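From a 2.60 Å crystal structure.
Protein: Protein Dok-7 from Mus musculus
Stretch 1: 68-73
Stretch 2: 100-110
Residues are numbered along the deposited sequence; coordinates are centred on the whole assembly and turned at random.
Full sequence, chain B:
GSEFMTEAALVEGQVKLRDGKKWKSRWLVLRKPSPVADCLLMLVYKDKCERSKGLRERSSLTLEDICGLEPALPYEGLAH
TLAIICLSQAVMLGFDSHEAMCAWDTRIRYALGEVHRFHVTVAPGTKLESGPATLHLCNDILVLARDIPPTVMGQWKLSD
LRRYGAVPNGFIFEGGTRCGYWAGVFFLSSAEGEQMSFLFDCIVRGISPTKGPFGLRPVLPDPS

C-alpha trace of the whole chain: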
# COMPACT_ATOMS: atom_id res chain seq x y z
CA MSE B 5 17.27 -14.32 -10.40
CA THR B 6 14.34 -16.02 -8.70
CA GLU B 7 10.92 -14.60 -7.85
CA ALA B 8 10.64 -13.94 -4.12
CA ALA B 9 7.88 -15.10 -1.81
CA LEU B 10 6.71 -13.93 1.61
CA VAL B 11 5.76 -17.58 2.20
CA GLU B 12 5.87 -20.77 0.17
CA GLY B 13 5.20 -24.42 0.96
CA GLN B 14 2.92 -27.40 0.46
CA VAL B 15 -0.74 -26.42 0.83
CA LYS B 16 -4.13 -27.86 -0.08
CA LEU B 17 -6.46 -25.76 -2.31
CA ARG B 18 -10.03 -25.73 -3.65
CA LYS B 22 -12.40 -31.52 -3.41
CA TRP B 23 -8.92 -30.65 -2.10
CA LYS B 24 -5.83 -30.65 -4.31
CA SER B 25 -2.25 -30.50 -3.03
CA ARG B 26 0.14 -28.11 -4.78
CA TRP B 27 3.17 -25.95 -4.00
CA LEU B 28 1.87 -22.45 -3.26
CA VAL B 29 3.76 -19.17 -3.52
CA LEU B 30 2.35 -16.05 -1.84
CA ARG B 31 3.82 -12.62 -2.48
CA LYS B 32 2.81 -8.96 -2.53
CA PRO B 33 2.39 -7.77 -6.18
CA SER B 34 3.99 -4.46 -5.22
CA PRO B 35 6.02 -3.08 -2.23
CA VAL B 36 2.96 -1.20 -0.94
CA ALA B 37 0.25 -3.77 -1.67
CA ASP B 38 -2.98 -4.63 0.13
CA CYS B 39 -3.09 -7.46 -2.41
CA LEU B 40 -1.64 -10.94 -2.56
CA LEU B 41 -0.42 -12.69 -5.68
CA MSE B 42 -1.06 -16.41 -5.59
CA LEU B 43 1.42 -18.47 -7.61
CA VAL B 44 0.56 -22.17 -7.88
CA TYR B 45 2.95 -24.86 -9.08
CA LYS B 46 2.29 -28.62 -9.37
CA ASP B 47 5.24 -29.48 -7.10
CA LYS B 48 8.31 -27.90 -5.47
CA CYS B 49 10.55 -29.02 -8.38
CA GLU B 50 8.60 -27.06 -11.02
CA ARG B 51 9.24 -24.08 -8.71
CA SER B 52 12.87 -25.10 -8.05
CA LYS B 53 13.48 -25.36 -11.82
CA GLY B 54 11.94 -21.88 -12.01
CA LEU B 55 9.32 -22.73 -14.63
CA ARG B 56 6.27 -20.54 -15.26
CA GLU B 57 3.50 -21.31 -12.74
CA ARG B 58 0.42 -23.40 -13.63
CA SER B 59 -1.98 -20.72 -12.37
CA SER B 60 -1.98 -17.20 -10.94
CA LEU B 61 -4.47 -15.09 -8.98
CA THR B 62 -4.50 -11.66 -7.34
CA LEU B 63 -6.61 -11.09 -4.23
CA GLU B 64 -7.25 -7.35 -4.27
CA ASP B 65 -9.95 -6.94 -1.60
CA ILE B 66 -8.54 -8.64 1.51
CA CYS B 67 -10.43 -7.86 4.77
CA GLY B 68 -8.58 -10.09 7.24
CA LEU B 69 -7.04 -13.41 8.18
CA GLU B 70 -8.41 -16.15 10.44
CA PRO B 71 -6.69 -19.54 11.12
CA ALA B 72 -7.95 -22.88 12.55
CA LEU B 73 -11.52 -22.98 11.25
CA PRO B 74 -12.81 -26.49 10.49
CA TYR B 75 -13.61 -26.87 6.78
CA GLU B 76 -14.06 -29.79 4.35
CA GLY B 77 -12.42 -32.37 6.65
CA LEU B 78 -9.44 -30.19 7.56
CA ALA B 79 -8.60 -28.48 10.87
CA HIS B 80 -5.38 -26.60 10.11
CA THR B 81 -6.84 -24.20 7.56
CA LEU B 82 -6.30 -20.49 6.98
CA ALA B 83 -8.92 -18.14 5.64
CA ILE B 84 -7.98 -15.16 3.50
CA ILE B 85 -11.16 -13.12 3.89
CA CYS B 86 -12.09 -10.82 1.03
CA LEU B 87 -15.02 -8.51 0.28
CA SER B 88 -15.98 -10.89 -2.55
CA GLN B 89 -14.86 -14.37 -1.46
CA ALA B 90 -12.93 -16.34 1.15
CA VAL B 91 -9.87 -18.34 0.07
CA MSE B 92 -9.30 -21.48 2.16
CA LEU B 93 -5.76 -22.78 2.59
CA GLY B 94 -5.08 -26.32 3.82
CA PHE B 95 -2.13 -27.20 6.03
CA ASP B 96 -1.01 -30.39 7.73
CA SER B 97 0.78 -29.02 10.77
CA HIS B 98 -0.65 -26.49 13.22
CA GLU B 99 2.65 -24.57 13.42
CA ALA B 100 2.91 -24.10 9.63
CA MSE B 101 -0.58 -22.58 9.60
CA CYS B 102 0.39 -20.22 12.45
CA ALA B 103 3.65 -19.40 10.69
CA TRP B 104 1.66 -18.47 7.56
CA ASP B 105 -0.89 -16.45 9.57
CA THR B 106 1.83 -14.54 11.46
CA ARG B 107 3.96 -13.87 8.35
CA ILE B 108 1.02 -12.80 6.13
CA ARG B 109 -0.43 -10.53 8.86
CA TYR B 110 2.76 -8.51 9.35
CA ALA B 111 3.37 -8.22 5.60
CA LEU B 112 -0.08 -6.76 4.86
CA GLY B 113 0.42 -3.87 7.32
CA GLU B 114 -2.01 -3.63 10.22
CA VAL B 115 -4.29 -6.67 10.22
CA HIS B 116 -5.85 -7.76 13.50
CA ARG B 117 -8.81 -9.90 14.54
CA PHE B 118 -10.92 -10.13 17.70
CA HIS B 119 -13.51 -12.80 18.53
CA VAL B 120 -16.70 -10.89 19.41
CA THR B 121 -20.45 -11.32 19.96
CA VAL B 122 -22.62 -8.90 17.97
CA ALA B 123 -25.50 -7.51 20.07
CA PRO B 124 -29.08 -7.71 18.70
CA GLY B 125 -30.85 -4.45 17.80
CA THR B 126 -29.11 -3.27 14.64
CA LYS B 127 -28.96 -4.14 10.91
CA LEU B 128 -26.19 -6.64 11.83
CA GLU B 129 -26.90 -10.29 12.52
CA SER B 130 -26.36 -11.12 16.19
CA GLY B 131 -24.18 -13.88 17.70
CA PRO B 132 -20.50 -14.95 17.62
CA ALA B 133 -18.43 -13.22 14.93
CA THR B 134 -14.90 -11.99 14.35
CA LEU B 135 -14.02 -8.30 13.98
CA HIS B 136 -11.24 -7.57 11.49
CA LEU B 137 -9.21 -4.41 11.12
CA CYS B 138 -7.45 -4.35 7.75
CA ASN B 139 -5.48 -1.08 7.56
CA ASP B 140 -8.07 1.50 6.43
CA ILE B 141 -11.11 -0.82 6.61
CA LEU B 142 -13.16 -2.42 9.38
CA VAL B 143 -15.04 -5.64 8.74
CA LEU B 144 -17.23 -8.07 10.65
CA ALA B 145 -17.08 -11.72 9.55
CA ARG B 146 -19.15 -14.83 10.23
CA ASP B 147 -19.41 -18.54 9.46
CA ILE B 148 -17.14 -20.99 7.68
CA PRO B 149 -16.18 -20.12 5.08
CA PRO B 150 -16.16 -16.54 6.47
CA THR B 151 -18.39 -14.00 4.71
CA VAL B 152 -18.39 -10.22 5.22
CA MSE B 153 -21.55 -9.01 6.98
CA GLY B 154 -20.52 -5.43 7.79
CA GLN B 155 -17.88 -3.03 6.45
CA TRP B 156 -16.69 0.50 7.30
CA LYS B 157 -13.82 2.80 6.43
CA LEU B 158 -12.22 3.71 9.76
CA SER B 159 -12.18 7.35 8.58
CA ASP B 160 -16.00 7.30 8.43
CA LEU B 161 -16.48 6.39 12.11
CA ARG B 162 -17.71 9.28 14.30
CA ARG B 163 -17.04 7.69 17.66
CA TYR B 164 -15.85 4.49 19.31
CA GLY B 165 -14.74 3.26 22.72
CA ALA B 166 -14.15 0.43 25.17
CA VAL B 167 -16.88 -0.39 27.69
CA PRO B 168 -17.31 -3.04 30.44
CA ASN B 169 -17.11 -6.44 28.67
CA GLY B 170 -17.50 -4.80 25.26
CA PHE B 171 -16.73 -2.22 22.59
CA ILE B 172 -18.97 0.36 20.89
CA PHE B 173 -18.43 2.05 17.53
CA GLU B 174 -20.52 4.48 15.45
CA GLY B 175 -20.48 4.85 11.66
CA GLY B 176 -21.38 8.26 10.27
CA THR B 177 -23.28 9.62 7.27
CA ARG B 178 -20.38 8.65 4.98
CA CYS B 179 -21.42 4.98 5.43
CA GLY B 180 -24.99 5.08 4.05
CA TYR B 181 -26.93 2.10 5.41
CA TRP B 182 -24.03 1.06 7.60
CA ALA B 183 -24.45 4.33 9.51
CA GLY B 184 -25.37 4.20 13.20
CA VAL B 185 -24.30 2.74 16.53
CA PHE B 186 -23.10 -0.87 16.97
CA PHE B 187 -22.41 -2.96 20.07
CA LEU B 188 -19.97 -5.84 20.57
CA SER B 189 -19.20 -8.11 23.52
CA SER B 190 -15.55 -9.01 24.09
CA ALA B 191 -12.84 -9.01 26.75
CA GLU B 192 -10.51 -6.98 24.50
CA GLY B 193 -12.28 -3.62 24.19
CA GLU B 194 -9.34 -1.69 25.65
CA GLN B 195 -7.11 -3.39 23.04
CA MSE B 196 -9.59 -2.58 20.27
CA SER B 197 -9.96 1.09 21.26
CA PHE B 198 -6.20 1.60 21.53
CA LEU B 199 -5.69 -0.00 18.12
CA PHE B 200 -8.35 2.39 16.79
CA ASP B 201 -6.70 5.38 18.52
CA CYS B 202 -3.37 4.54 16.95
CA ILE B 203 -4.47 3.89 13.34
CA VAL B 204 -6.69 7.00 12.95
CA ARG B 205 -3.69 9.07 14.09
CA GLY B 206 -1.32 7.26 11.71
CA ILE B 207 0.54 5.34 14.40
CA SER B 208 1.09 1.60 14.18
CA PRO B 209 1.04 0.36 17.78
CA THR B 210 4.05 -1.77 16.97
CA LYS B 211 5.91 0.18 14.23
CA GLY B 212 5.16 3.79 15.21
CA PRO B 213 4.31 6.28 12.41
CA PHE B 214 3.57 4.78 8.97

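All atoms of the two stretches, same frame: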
# COMPACT_ATOMS: atom_id res chain seq x y z
N GLY B 68 -9.16 -9.51 6.04
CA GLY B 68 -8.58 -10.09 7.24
C GLY B 68 -8.16 -11.53 7.09
O GLY B 68 -8.46 -12.18 6.08
N LEU B 69 -7.46 -12.02 8.10
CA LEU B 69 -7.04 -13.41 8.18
C LEU B 69 -7.59 -14.08 9.44
O LEU B 69 -7.76 -13.43 10.47
CB LEU B 69 -5.52 -13.51 8.16
CG LEU B 69 -4.91 -13.62 6.76
CD1 LEU B 69 -4.60 -12.24 6.20
CD2 LEU B 69 -3.65 -14.44 6.84
N GLU B 70 -7.83 -15.38 9.35
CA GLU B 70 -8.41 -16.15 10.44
C GLU B 70 -8.03 -17.63 10.26
O GLU B 70 -8.51 -18.27 9.32
CB GLU B 70 -9.94 -15.93 10.47
CG GLU B 70 -10.77 -16.98 11.18
CD GLU B 70 -11.07 -16.65 12.62
OE1 GLU B 70 -11.82 -15.68 12.86
OE2 GLU B 70 -10.58 -17.37 13.51
N PRO B 71 -7.14 -18.15 11.12
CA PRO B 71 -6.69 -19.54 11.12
C PRO B 71 -7.51 -20.49 11.99
O PRO B 71 -8.25 -20.04 12.86
CB PRO B 71 -5.28 -19.44 11.70
CG PRO B 71 -5.36 -18.29 12.66
CD PRO B 71 -6.45 -17.36 12.16
N ALA B 72 -7.37 -21.79 11.74
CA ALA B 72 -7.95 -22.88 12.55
C ALA B 72 -9.48 -22.91 12.60
O ALA B 72 -10.09 -23.07 13.66
CB ALA B 72 -7.35 -22.91 13.97
N LEU B 73 -10.09 -22.74 11.43
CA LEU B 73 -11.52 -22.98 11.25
C LEU B 73 -11.67 -24.33 10.58
O LEU B 73 -11.00 -24.60 9.59
CB LEU B 73 -12.14 -21.91 10.35
CG LEU B 73 -12.24 -20.44 10.78
CD1 LEU B 73 -12.63 -19.58 9.58
CD2 LEU B 73 -13.21 -20.21 11.94
N ALA B 100 2.77 -24.64 10.98
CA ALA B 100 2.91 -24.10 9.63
C ALA B 100 1.79 -23.12 9.30
O ALA B 100 2.02 -22.08 8.68
CB ALA B 100 2.94 -25.23 8.60
N MSE B 101 0.58 -23.46 9.72
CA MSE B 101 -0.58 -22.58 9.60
C MSE B 101 -0.36 -21.27 10.37
O MSE B 101 -0.60 -20.19 9.84
CB MSE B 101 -1.83 -23.30 10.10
CG MSE B 101 -3.07 -22.44 10.18
SE MSE B 101 -4.35 -23.22 11.43
CE MSE B 101 -3.53 -22.68 13.12
N CYS B 102 0.10 -21.39 11.62
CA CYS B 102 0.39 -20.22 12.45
C CYS B 102 1.51 -19.38 11.87
O CYS B 102 1.44 -18.15 11.88
CB CYS B 102 0.75 -20.64 13.88
SG CYS B 102 -0.57 -21.48 14.74
N ALA B 103 2.54 -20.06 11.36
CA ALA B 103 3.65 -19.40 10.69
C ALA B 103 3.13 -18.56 9.52
O ALA B 103 3.48 -17.39 9.39
CB ALA B 103 4.68 -20.42 10.22
N TRP B 104 2.28 -19.17 8.69
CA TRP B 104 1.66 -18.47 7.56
C TRP B 104 0.79 -17.29 8.01
O TRP B 104 0.91 -16.19 7.46
CB TRP B 104 0.88 -19.45 6.68
CG TRP B 104 1.73 -20.19 5.69
CD1 TRP B 104 2.86 -20.91 5.95
CD2 TRP B 104 1.53 -20.28 4.27
NE1 TRP B 104 3.38 -21.44 4.79
CE2 TRP B 104 2.58 -21.07 3.74
CE3 TRP B 104 0.57 -19.76 3.39
CZ2 TRP B 104 2.69 -21.36 2.38
CZ3 TRP B 104 0.68 -20.06 2.03
CH2 TRP B 104 1.74 -20.84 1.54
N ASP B 105 -0.05 -17.51 9.02
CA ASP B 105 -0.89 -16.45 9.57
C ASP B 105 -0.07 -15.27 10.10
O ASP B 105 -0.40 -14.11 9.82
CB ASP B 105 -1.80 -16.99 10.68
CG ASP B 105 -2.70 -15.93 11.26
OD1 ASP B 105 -3.80 -15.72 10.72
OD2 ASP B 105 -2.31 -15.29 12.26
N THR B 106 0.98 -15.57 10.87
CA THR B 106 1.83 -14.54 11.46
C THR B 106 2.62 -13.76 10.40
O THR B 106 2.73 -12.54 10.47
CB THR B 106 2.81 -15.14 12.51
OG1 THR B 106 2.09 -16.00 13.40
CG2 THR B 106 3.50 -14.05 13.31
N ARG B 107 3.16 -14.48 9.41
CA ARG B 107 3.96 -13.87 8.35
C ARG B 107 3.09 -12.99 7.43
O ARG B 107 3.45 -11.84 7.16
CB ARG B 107 4.72 -14.95 7.55
CG ARG B 107 5.77 -14.44 6.54
CD ARG B 107 7.04 -13.88 7.20
NE ARG B 107 6.96 -12.44 7.34
CZ ARG B 107 7.48 -11.56 6.49
NH1 ARG B 107 8.16 -11.97 5.43
NH2 ARG B 107 7.32 -10.26 6.71
N ILE B 108 1.96 -13.53 6.99
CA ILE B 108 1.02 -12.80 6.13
C ILE B 108 0.45 -11.55 6.81
O ILE B 108 0.38 -10.48 6.19
CB ILE B 108 -0.12 -13.70 5.60
CG1 ILE B 108 0.44 -14.85 4.75
CG2 ILE B 108 -1.13 -12.89 4.80
CD1 ILE B 108 -0.56 -15.94 4.40
N ARG B 109 0.06 -11.67 8.08
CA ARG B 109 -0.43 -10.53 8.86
C ARG B 109 0.52 -9.34 8.85
O ARG B 109 0.12 -8.23 8.48
CB ARG B 109 -0.70 -10.94 10.31
CG ARG B 109 -2.12 -11.31 10.56
CD ARG B 109 -2.38 -11.60 12.02
NE ARG B 109 -3.72 -11.14 12.36
CZ ARG B 109 -4.84 -11.83 12.18
NH1 ARG B 109 -4.81 -13.07 11.70
NH2 ARG B 109 -5.99 -11.28 12.51
N TYR B 110 1.76 -9.57 9.27
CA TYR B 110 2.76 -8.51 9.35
C TYR B 110 2.99 -7.86 7.99
O TYR B 110 3.05 -6.63 7.88
CB TYR B 110 4.07 -9.07 9.89
CG TYR B 110 5.19 -8.05 9.94
CD1 TYR B 110 5.35 -7.22 11.05
CD2 TYR B 110 6.08 -7.91 8.88
CE1 TYR B 110 6.37 -6.28 11.10
CE2 TYR B 110 7.10 -6.98 8.92
CZ TYR B 110 7.24 -6.17 10.03
OH TYR B 110 8.26 -5.24 10.08

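This is a small strand-on-helix contact, part apolar and part polar, with one arginine reaching the strand backbone through two weak hydrogen bonds. Strand 68-71 runs nearly antiparallel to helix 100-110, at 166° between their directions. The axes come within 9.0 Å of each other. The closest CA atoms are those of Pro71 and Asp105, 6.8 Å apart. Together the stretches bury 376 Å².

The strand alternates. Leu69 and Pro71 point their CA-to-CB bonds toward the helix, while Glu70 points away and adds almost nothing. The helix answers with Met101, Asp105 and Ile108, whose CA-to-CB bonds point toward the strand. They lie three or four residues apart, about one helical turn, and so line one side of the helix.

Leu69 is the residue most covered by the other stretch, at 111 Å². Its CD2 packs against CG2 of Ile108 at 3.6 Å. Further along, the ring of Pro71 meets selenomethionine Met101, with Pro71 CB 3.9 Å from Met101 SE. The chain leaves the strand at Ala72, whose CB lies 3.9 Å from Met101 CE. Met101 thus serves both residues. These pairings are apolar and rest on close packing.

The polar part centres on Arg109. Its CA-to-CB bond points sideways, but the end of the side chain comes nearer the strand. NH1 and NH2 of Arg109 each give a weak hydrogen bond to Leu69 O, at 3.2 and 3.5 Å. This oxygen sits at the edge of the guanidinium, near its plane, where the N-H groups can reach it.

Within the helix, Arg109 NH1 forms a salt bridge with Asp105 OD1 at 3.0 Å. The spacing of one turn lets the two side chains meet, and NH1 lies within reach of both the carboxylate and Leu69 O. Asp105 OD1 also touches Pro71 CD at 3.4 Å, a packing contact rather than a hydrogen bond.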